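Long-range contacts in MgGH51 (Meripilus giganteus, PDB 6ZPV), which hydrolyses alpha-L-arabinofuranosidic bonds, probably releasing terminal arabinofuranose units from arabinose-bearing polysaccharides of plant cell walls: residues A[37-45]-A[51-59]; A[74-84]-A[189-197]. One frame throughout, in Å; residues are numbered along the deposited sequence. Where two conformers were deposited one is given.

Contact 1 (A[37-45]-A[51-59])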
loop_
_atom_site.group_PDB
_atom_site.type_symbol
_atom_site.label_atom_id
_atom_site.label_comp_id
_atom_site.label_asym_id
_atom_site.label_seq_id
_atom_site.Cartn_x
_atom_site.Cartn_y
_atom_site.Cartn_z
ATOM N N LEU A 37 -1.357 6.267 15.130
ATOM C CA LEU A 37 -0.751 7.603 15.095
ATOM C C LEU A 37 0.568 7.700 15.834
ATOM O O LEU A 37 1.300 8.699 15.601
ATOM C CB LEU A 37 -1.760 8.600 15.725
ATOM C CG LEU A 37 -3.038 8.738 14.936
ATOM C CD1 LEU A 37 -4.089 9.528 15.689
ATOM C CD2 LEU A 37 -2.777 9.345 13.571
ATOM N N LEU A 38 0.879 6.778 16.725
ATOM C CA LEU A 38 2.107 6.839 17.497
ATOM C C LEU A 38 3.229 6.081 16.781
ATOM O O LEU A 38 3.026 4.926 16.401
ATOM C CB LEU A 38 1.946 6.287 18.908
ATOM C CG LEU A 38 0.761 6.836 19.688
ATOM C CD1 LEU A 38 0.735 6.268 21.082
ATOM C CD2 LEU A 38 0.763 8.348 19.742
ATOM N N GLN A 39 4.372 6.695 16.612
ATOM C CA GLN A 39 5.546 6.071 15.986
ATOM C C GLN A 39 6.331 5.342 17.089
ATOM O O GLN A 39 6.440 5.825 18.199
ATOM C CB GLN A 39 6.361 7.087 15.215
ATOM C CG GLN A 39 7.586 6.517 14.575
ATOM C CD GLN A 39 8.324 7.450 13.647
ATOM O OE1 GLN A 39 8.117 8.732 13.651
ATOM N NE2 GLN A 39 9.225 6.914 12.905
ATOM N N ASN A 40 6.883 4.181 16.768
ATOM C CA ASN A 40 7.670 3.425 17.750
ATOM C C ASN A 40 6.807 3.159 19.006
ATOM O O ASN A 40 7.259 3.360 20.160
ATOM C CB ASN A 40 8.998 4.141 18.064
ATOM C CG ASN A 40 9.939 3.368 18.964
ATOM O OD1 ASN A 40 9.896 2.114 19.002
ATOM N ND2 ASN A 40 10.850 4.097 19.633
ATOM N N ARG A 41 5.578 2.721 18.779
ATOM C CA ARG A 41 4.557 2.662 19.830
ATOM C C ARG A 41 4.846 1.653 20.930
ATOM O O ARG A 41 4.338 1.785 22.042
ATOM C CB ARG A 41 3.192 2.392 19.233
ATOM C CG ARG A 41 2.972 0.978 18.698
ATOM C CD ARG A 41 1.588 0.796 18.096
ATOM N NE ARG A 41 1.407 -0.519 17.572
ATOM C CZ ARG A 41 0.381 -0.920 16.840
ATOM N NH1 ARG A 41 -0.644 -0.107 16.608
ATOM N NH2 ARG A 41 0.333 -2.151 16.338
ATOM N N ALA A 42 5.608 0.612 20.594
ATOM C CA ALA A 42 5.838 -0.499 21.535
ATOM C C ALA A 42 7.304 -0.892 21.563
ATOM O O ALA A 42 7.647 -1.975 22.058
ATOM C CB ALA A 42 4.955 -1.673 21.178
ATOM N N PHE A 43 8.198 -0.008 21.121
ATOM C CA PHE A 43 9.648 -0.206 21.248
ATOM C C PHE A 43 10.041 -1.525 20.571
ATOM O O PHE A 43 10.985 -2.205 21.005
ATOM C CB PHE A 43 10.085 -0.140 22.717
ATOM C CG PHE A 43 9.521 1.110 23.375
ATOM C CD1 PHE A 43 10.021 2.359 23.114
ATOM C CD2 PHE A 43 8.372 1.027 24.139
ATOM C CE1 PHE A 43 9.383 3.500 23.588
ATOM C CE2 PHE A 43 7.739 2.154 24.599
ATOM C CZ PHE A 43 8.228 3.372 24.324
ATOM N N GLN A 44 9.381 -1.868 19.467
ATOM C CA GLN A 44 9.696 -3.147 18.846
ATOM C C GLN A 44 11.019 -3.060 18.074
ATOM O O GLN A 44 11.299 -2.101 17.341
ATOM C CB GLN A 44 8.614 -3.509 17.819
ATOM C CG GLN A 44 7.326 -3.975 18.494
ATOM C CD GLN A 44 6.126 -3.870 17.549
ATOM O OE1 GLN A 44 5.727 -2.744 17.178
ATOM N NE2 GLN A 44 5.552 -5.005 17.110
ATOM N N GLN A 45 11.827 -4.100 18.274
ATOM C CA GLN A 45 13.055 -4.308 17.467
ATOM C C GLN A 45 14.039 -3.166 17.602
ATOM O O GLN A 45 14.771 -2.882 16.634
ATOM C CB GLN A 45 12.711 -4.598 15.996
ATOM C CG GLN A 45 11.764 -5.781 15.798
ATOM C CD GLN A 45 12.276 -7.114 16.257
ATOM O OE1 GLN A 45 13.478 -7.303 16.495
ATOM N NE2 GLN A 45 11.385 -8.061 16.381
ATOM N N ALA A 51 19.664 5.963 22.251
ATOM C CA ALA A 51 18.858 7.090 21.771
ATOM C C ALA A 51 17.898 6.567 20.707
ATOM O O ALA A 51 16.732 6.987 20.711
ATOM C CB ALA A 51 19.772 8.176 21.265
ATOM N N ALA A 52 18.328 5.676 19.826
ATOM C CA ALA A 52 17.460 5.197 18.746
ATOM C C ALA A 52 16.244 4.485 19.320
ATOM O O ALA A 52 15.139 4.575 18.737
ATOM C CB ALA A 52 18.188 4.337 17.751
ATOM N N ALA A 53 16.381 3.819 20.455
ATOM C CA ALA A 53 15.224 3.135 21.074
ATOM C C ALA A 53 14.150 4.131 21.490
ATOM O O ALA A 53 12.967 3.732 21.568
ATOM C CB ALA A 53 15.641 2.293 22.239
ATOM N N LEU A 54 14.517 5.373 21.795
ATOM C CA LEU A 54 13.608 6.431 22.205
ATOM C C LEU A 54 13.077 7.231 21.004
ATOM O O LEU A 54 12.411 8.254 21.188
ATOM C CB LEU A 54 14.270 7.388 23.213
ATOM C CG LEU A 54 14.413 6.812 24.603
ATOM C CD1 LEU A 54 15.437 7.631 25.411
ATOM C CD2 LEU A 54 13.090 6.824 25.318
ATOM N N ALA A 55 13.334 6.786 19.775
ATOM C CA ALA A 55 12.872 7.518 18.586
ATOM C C ALA A 55 11.385 7.847 18.702
ATOM O O ALA A 55 10.562 6.982 19.020
ATOM C CB ALA A 55 13.089 6.702 17.336
ATOM N N ALA A 56 11.051 9.114 18.400
ATOM C CA ALA A 56 9.698 9.683 18.427
ATOM C C ALA A 56 9.219 10.111 19.817
ATOM O O ALA A 56 8.171 10.780 19.883
ATOM C CB ALA A 56 8.680 8.853 17.712
ATOM N N TRP A 57 9.923 9.699 20.892
ATOM C CA TRP A 57 9.512 9.963 22.278
ATOM C C TRP A 57 10.351 11.074 22.880
ATOM O O TRP A 57 11.582 11.100 22.684
ATOM C CB TRP A 57 9.610 8.701 23.129
ATOM C CG TRP A 57 8.731 7.598 22.701
ATOM C CD1 TRP A 57 8.998 6.553 21.869
ATOM C CD2 TRP A 57 7.370 7.419 23.073
ATOM N NE1 TRP A 57 7.916 5.743 21.723
ATOM C CE2 TRP A 57 6.873 6.238 22.459
ATOM C CE3 TRP A 57 6.484 8.158 23.887
ATOM C CZ2 TRP A 57 5.567 5.761 22.663
ATOM C CZ3 TRP A 57 5.181 7.702 24.057
ATOM C CH2 TRP A 57 4.747 6.528 23.449
ATOM N N HIS A 58 9.763 11.939 23.692
ATOM C CA HIS A 58 10.461 13.081 24.269
ATOM C C HIS A 58 9.962 13.346 25.668
ATOM O O HIS A 58 8.758 13.229 25.929
ATOM C CB HIS A 58 10.184 14.333 23.390
ATOM C CG HIS A 58 10.521 14.143 21.959
ATOM N ND1 HIS A 58 11.811 14.222 21.487
ATOM C CD2 HIS A 58 9.720 13.774 20.924
ATOM C CE1 HIS A 58 11.787 13.923 20.178
ATOM N NE2 HIS A 58 10.520 13.659 19.812
ATOM N N PRO A 59 10.820 13.811 26.595
ATOM C CA PRO A 59 10.327 14.143 27.933
ATOM C C PRO A 59 9.499 15.407 27.934
ATOM O O PRO A 59 9.693 16.301 27.127
ATOM C CB PRO A 59 11.629 14.339 28.715
ATOM C CG PRO A 59 12.633 14.767 27.671
ATOM C CD PRO A 59 12.267 14.017 26.415
#

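Contact 2 (A[74-84]-A[189-197])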
loop_
_atom_site.group_PDB
_atom_site.type_symbol
_atom_site.label_atom_id
_atom_site.label_comp_id
_atom_site.label_asym_id
_atom_site.label_seq_id
_atom_site.Cartn_x
_atom_site.Cartn_y
_atom_site.Cartn_z
ATOM N N VAL A 74 5.567 -6.859 29.340
ATOM C CA VAL A 74 4.124 -6.976 29.177
ATOM C C VAL A 74 3.744 -8.263 28.454
ATOM O O VAL A 74 2.747 -8.883 28.772
ATOM C CB VAL A 74 3.542 -5.710 28.519
ATOM C CG1 VAL A 74 3.851 -5.595 27.010
ATOM C CG2 VAL A 74 2.030 -5.641 28.739
ATOM N N SER A 75 4.549 -8.644 27.502
ATOM C CA SER A 75 4.474 -9.909 26.777
ATOM C C SER A 75 5.864 -10.237 26.274
ATOM O O SER A 75 6.672 -9.337 26.038
ATOM C CB SER A 75 3.502 -9.776 25.633
ATOM O OG SER A 75 4.096 -8.948 24.642
ATOM N N ASN A 76 6.147 -11.530 26.062
ATOM C CA ASN A 76 7.476 -11.850 25.547
ATOM C C ASN A 76 7.613 -11.379 24.094
ATOM O O ASN A 76 8.766 -11.250 23.633
ATOM C CB ASN A 76 7.831 -13.296 25.721
ATOM C CG ASN A 76 8.340 -13.626 27.106
ATOM O OD1 ASN A 76 9.469 -14.237 27.224
ATOM N ND2 ASN A 76 7.589 -13.352 28.104
ATOM N N ALA A 77 6.533 -11.105 23.384
ATOM C CA ALA A 77 6.617 -10.537 22.023
ATOM C C ALA A 77 7.043 -9.061 22.071
ATOM O O ALA A 77 7.439 -8.557 21.024
ATOM C CB ALA A 77 5.296 -10.677 21.301
ATOM N N LEU A 78 6.905 -8.418 23.212
ATOM C CA LEU A 78 7.190 -6.991 23.425
ATOM C C LEU A 78 8.123 -6.857 24.616
ATOM O O LEU A 78 7.728 -6.352 25.695
ATOM C CB LEU A 78 5.879 -6.190 23.618
ATOM C CG LEU A 78 4.907 -6.252 22.419
ATOM C CD1 LEU A 78 3.607 -5.527 22.799
ATOM C CD2 LEU A 78 5.522 -5.642 21.156
ATOM N N PRO A 79 9.401 -7.253 24.436
ATOM C CA PRO A 79 10.302 -7.329 25.596
ATOM C C PRO A 79 10.777 -5.986 26.141
ATOM O O PRO A 79 11.341 -5.958 27.245
ATOM C CB PRO A 79 11.491 -8.124 25.029
ATOM C CG PRO A 79 11.466 -7.816 23.541
ATOM C CD PRO A 79 9.998 -7.820 23.238
ATOM N N ASN A 80 10.567 -4.897 25.388
ATOM C CA ASN A 80 11.040 -3.584 25.814
ATOM C C ASN A 80 9.910 -2.780 26.411
ATOM O O ASN A 80 8.786 -2.833 25.978
ATOM C CB ASN A 80 11.633 -2.855 24.599
ATOM C CG ASN A 80 12.886 -3.511 24.031
ATOM O OD1 ASN A 80 13.640 -4.164 24.773
ATOM N ND2 ASN A 80 13.094 -3.311 22.713
ATOM N N SER A 81 10.281 -1.975 27.413
ATOM C CA SER A 81 9.400 -1.035 28.093
ATOM C C SER A 81 10.017 0.356 28.145
ATOM O O SER A 81 11.260 0.476 28.144
ATOM C CB SER A 81 9.084 -1.474 29.525
ATOM O OG SER A 81 8.398 -2.700 29.518
ATOM N N LEU A 82 9.178 1.376 28.245
ATOM C CA LEU A 82 9.622 2.738 28.558
ATOM C C LEU A 82 9.660 2.854 30.089
ATOM O O LEU A 82 8.613 2.793 30.740
ATOM C CB LEU A 82 8.691 3.746 27.916
ATOM C CG LEU A 82 9.025 5.194 28.153
ATOM C CD1 LEU A 82 10.331 5.575 27.451
ATOM C CD2 LEU A 82 7.880 6.087 27.681
ATOM N N GLN A 83 10.836 3.095 30.616
ATOM C CA GLN A 83 11.016 3.381 32.039
ATOM C C GLN A 83 10.963 4.912 32.215
ATOM O O GLN A 83 11.829 5.640 31.687
ATOM C CB GLN A 83 12.360 2.832 32.511
ATOM C CG GLN A 83 12.617 3.119 33.974
ATOM C CD GLN A 83 14.015 2.661 34.321
ATOM O OE1 GLN A 83 14.178 1.532 34.847
ATOM N NE2 GLN A 83 15.011 3.466 33.915
ATOM N N PHE A 84 9.952 5.357 32.935
ATOM C CA PHE A 84 9.644 6.770 33.227
ATOM C C PHE A 84 9.875 7.065 34.697
ATOM O O PHE A 84 9.295 6.430 35.548
ATOM C CB PHE A 84 8.184 7.046 32.856
ATOM C CG PHE A 84 7.601 8.318 33.414
ATOM C CD1 PHE A 84 8.045 9.565 32.997
ATOM C CD2 PHE A 84 6.631 8.275 34.386
ATOM C CE1 PHE A 84 7.497 10.723 33.519
ATOM C CE2 PHE A 84 6.057 9.451 34.896
ATOM C CZ PHE A 84 6.492 10.671 34.429
ATOM N N THR A 189 8.823 5.801 39.793
ATOM C CA THR A 189 9.184 5.168 38.502
ATOM C C THR A 189 8.008 4.302 38.037
ATOM O O THR A 189 7.424 3.559 38.857
ATOM C CB THR A 189 10.433 4.311 38.600
ATOM O OG1 THR A 189 11.529 5.120 38.963
ATOM C CG2 THR A 189 10.743 3.589 37.307
ATOM N N ILE A 190 7.609 4.457 36.786
ATOM C CA ILE A 190 6.555 3.643 36.175
ATOM C C ILE A 190 7.128 3.043 34.886
ATOM O O ILE A 190 7.824 3.748 34.117
ATOM C CB ILE A 190 5.293 4.488 35.842
ATOM C CG1 ILE A 190 4.769 5.214 37.096
ATOM C CG2 ILE A 190 4.233 3.596 35.239
ATOM C CD1 ILE A 190 3.676 6.213 36.812
ATOM N N ASN A 191 6.853 1.767 34.638
ATOM C CA ASN A 191 7.200 1.118 33.362
ATOM C C ASN A 191 5.935 1.124 32.474
ATOM O O ASN A 191 4.833 0.774 32.942
ATOM C CB ASN A 191 7.685 -0.303 33.510
ATOM C CG ASN A 191 9.061 -0.471 34.139
ATOM O OD1 ASN A 191 9.632 0.496 34.645
ATOM N ND2 ASN A 191 9.568 -1.721 34.119
ATOM N N PHE A 192 6.136 1.476 31.189
ATOM C CA PHE A 192 5.049 1.513 30.202
ATOM C C PHE A 192 5.365 0.619 29.025
ATOM O O PHE A 192 6.563 0.453 28.685
ATOM C CB PHE A 192 4.835 2.947 29.685
ATOM C CG PHE A 192 4.304 3.950 30.674
ATOM C CD1 PHE A 192 2.953 4.115 30.807
ATOM C CD2 PHE A 192 5.175 4.762 31.434
ATOM C CE1 PHE A 192 2.455 5.062 31.693
ATOM C CE2 PHE A 192 4.647 5.699 32.293
ATOM C CZ PHE A 192 3.300 5.853 32.423
ATOM N N ALA A 193 4.340 0.134 28.363
ATOM C CA ALA A 193 4.530 -0.678 27.162
ATOM C C ALA A 193 3.300 -0.547 26.283
ATOM O O ALA A 193 2.219 -0.195 26.764
ATOM C CB ALA A 193 4.795 -2.144 27.515
ATOM N N MET A 194 3.473 -0.931 25.011
ATOM C CA MET A 194 2.326 -1.129 24.099
ATOM C C MET A 194 1.366 0.063 24.148
ATOM O O MET A 194 0.177 -0.063 24.453
ATOM C CB MET A 194 1.618 -2.459 24.401
ATOM C CG MET A 194 0.609 -2.946 23.411
ATOM S SD MET A 194 1.183 -3.091 21.691
ATOM C CE MET A 194 0.406 -1.649 20.939
ATOM N N PHE A 195 1.870 1.211 23.724
ATOM C CA PHE A 195 1.024 2.406 23.542
ATOM C C PHE A 195 0.275 2.338 22.235
ATOM O O PHE A 195 0.742 1.737 21.265
ATOM C CB PHE A 195 1.916 3.645 23.499
ATOM C CG PHE A 195 2.662 3.983 24.766
ATOM C CD1 PHE A 195 2.087 4.839 25.709
ATOM C CD2 PHE A 195 3.943 3.536 25.014
ATOM C CE1 PHE A 195 2.774 5.260 26.849
ATOM C CE2 PHE A 195 4.633 3.945 26.164
ATOM C CZ PHE A 195 4.055 4.791 27.072
ATOM N N SER A 196 -0.839 3.066 22.163
ATOM C CA SER A 196 -1.560 3.177 20.895
ATOM C C SER A 196 -2.458 4.418 20.885
ATOM O O SER A 196 -3.084 4.728 21.915
ATOM C CB SER A 196 -2.409 1.933 20.655
ATOM O OG SER A 196 -3.143 1.996 19.429
ATOM N N LEU A 197 -2.565 5.077 19.743
ATOM C CA LEU A 197 -3.534 6.128 19.537
ATOM C C LEU A 197 -4.127 5.995 18.145
ATOM O O LEU A 197 -3.382 6.075 17.157
ATOM C CB LEU A 197 -2.911 7.526 19.713
ATOM C CG LEU A 197 -3.893 8.686 19.592
ATOM C CD1 LEU A 197 -4.831 8.778 20.766
ATOM C CD2 LEU A 197 -3.180 10.013 19.402
HETATM O O HOH W 1 6.275 -2.149 24.539
HETATM O O HOH W 2 12.022 0.235 35.963
#

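Contact 1 (A[37-45]-A[51-59])
Asn40 joins the two segments through its side-chain amide and its backbone O. Its ND2 spends one N-H on Ala55 O at 3.0 Å and the other on Ala53 O at 2.9 Å. Both acceptors lie in the amide plane, and the two bonds fix its rotation. The first falls on a lone pair of Ala55 O and is nearly straight (166°). The second meets Ala53 O from above its carbonyl plane and is more bent. CG of Asn40 stands trans to its backbone N (chi1 -174°), which carries ND2 across to these carbonyls. Asn40 O accepts from Trp57 NE1 at 2.9 Å. This O lies in the indole plane, while NE1 comes in from above the carbonyl plane. The buried indole N-H is thereby satisfied.

The side chains of Phe43 and Trp57 cross at about a right angle. The Phe43 ring is tilted 33° to the five-membered ring of Trp57, an oblique pair. Its CZ sits over one face of the indole, toward the rim, and Phe43 CE1 lies 3.3 Å from Trp57 NE1. Ala53 O reaches the edge of the Phe43 ring. Ala56 CB packs on Gln39 CB at 3.8 Å, while Gln39 O accepts a hydrogen bond from Asn98. Arg41 CB points away from 51-59; its NH1 forms a salt bridge with Glu36.

Trp57 N bonds back to Leu54 O and closes a type II beta turn with Ala56 third. This turn leads into strand 57-60, an outer strand of the beta-sandwich built from two five-stranded antiparallel sheets, and the 37-45 loop is pinned against its start.

Contact 2 (A[74-84]-A[189-197])
Leu82 with Phe192 and Phe84 with Ile190 are antiparallel hydrogen-bonded pairs, and Gln83 with Asn191 is the non-hydrogen-bonded pair between them. Leu82 N to Phe192 O and Phe192 N to Leu82 O are both 2.8 Å. Phe84 N to Ile190 O and Ile190 N to Phe84 O are both 2.9 Å. The chains part beyond Ala193. There a water bridges Asn80 O and Met194 N.

Phe84 and Phe192 lie side by side on one face of the sheet. Phe84 CB meets the edge of the Phe192 ring, 3.8 Å from its CE2. Ile190 CG2 lies over a face of the same ring, and Phe96 meets both phenyl rings edge-to-face. Strands 80-85 and 189-198 are neighbours in a five-stranded antiparallel sheet. This face looks into the beta-sandwich, where Phe96 of strand 93-98 and Leu130 of strand 127-136, both in the opposing sheet, pack on it. An alanine in place of Phe192 would probably leave a gap beside Phe84 CB and Ile190 CG2 and take from Phe96 one of its aromatic partners.

Leu82 CD2 touches Phe195 CZ at 4.1 Å. On the other face, Gln83 and Asn191 point the same way. A second water donates to Gln83 OE1 and to Asn191 OD1, while Asn191 ND2 donates a hydrogen bond to Asp70 OD2. Val74 CG1, held between its backbone N and carbonyl carbon (chi1 74°), packs on Ala193 CB at 3.6 Å. Leu78 closes the type I turn from Ser75, and its CD1 rests 3.6 Å from Met194 SD.

Overall arrangement
Both contacts lie on the same side of the chain's centre, with their own centres about 11 Å apart, and they meet in the beta-sandwich of two five-stranded sheets. Contact 2 is buried and pairs two strands inside one sheet. Contact 1 is partly buried and sets a loop against the turn before an outer strand of the other sheet. Contact 2 relies on regular backbone bonds, with apolar side chains on the face toward the other sheet and a water-bridged amide pair on the opposite face. Contact 1 has no backbone-to-backbone bond between its segments and uses side-chain donors on backbone carbonyls. Asn80 ND2 probably bonds to Phe43 O, Leu37 N to Leu197 O, and Trp57 packs on Phe195.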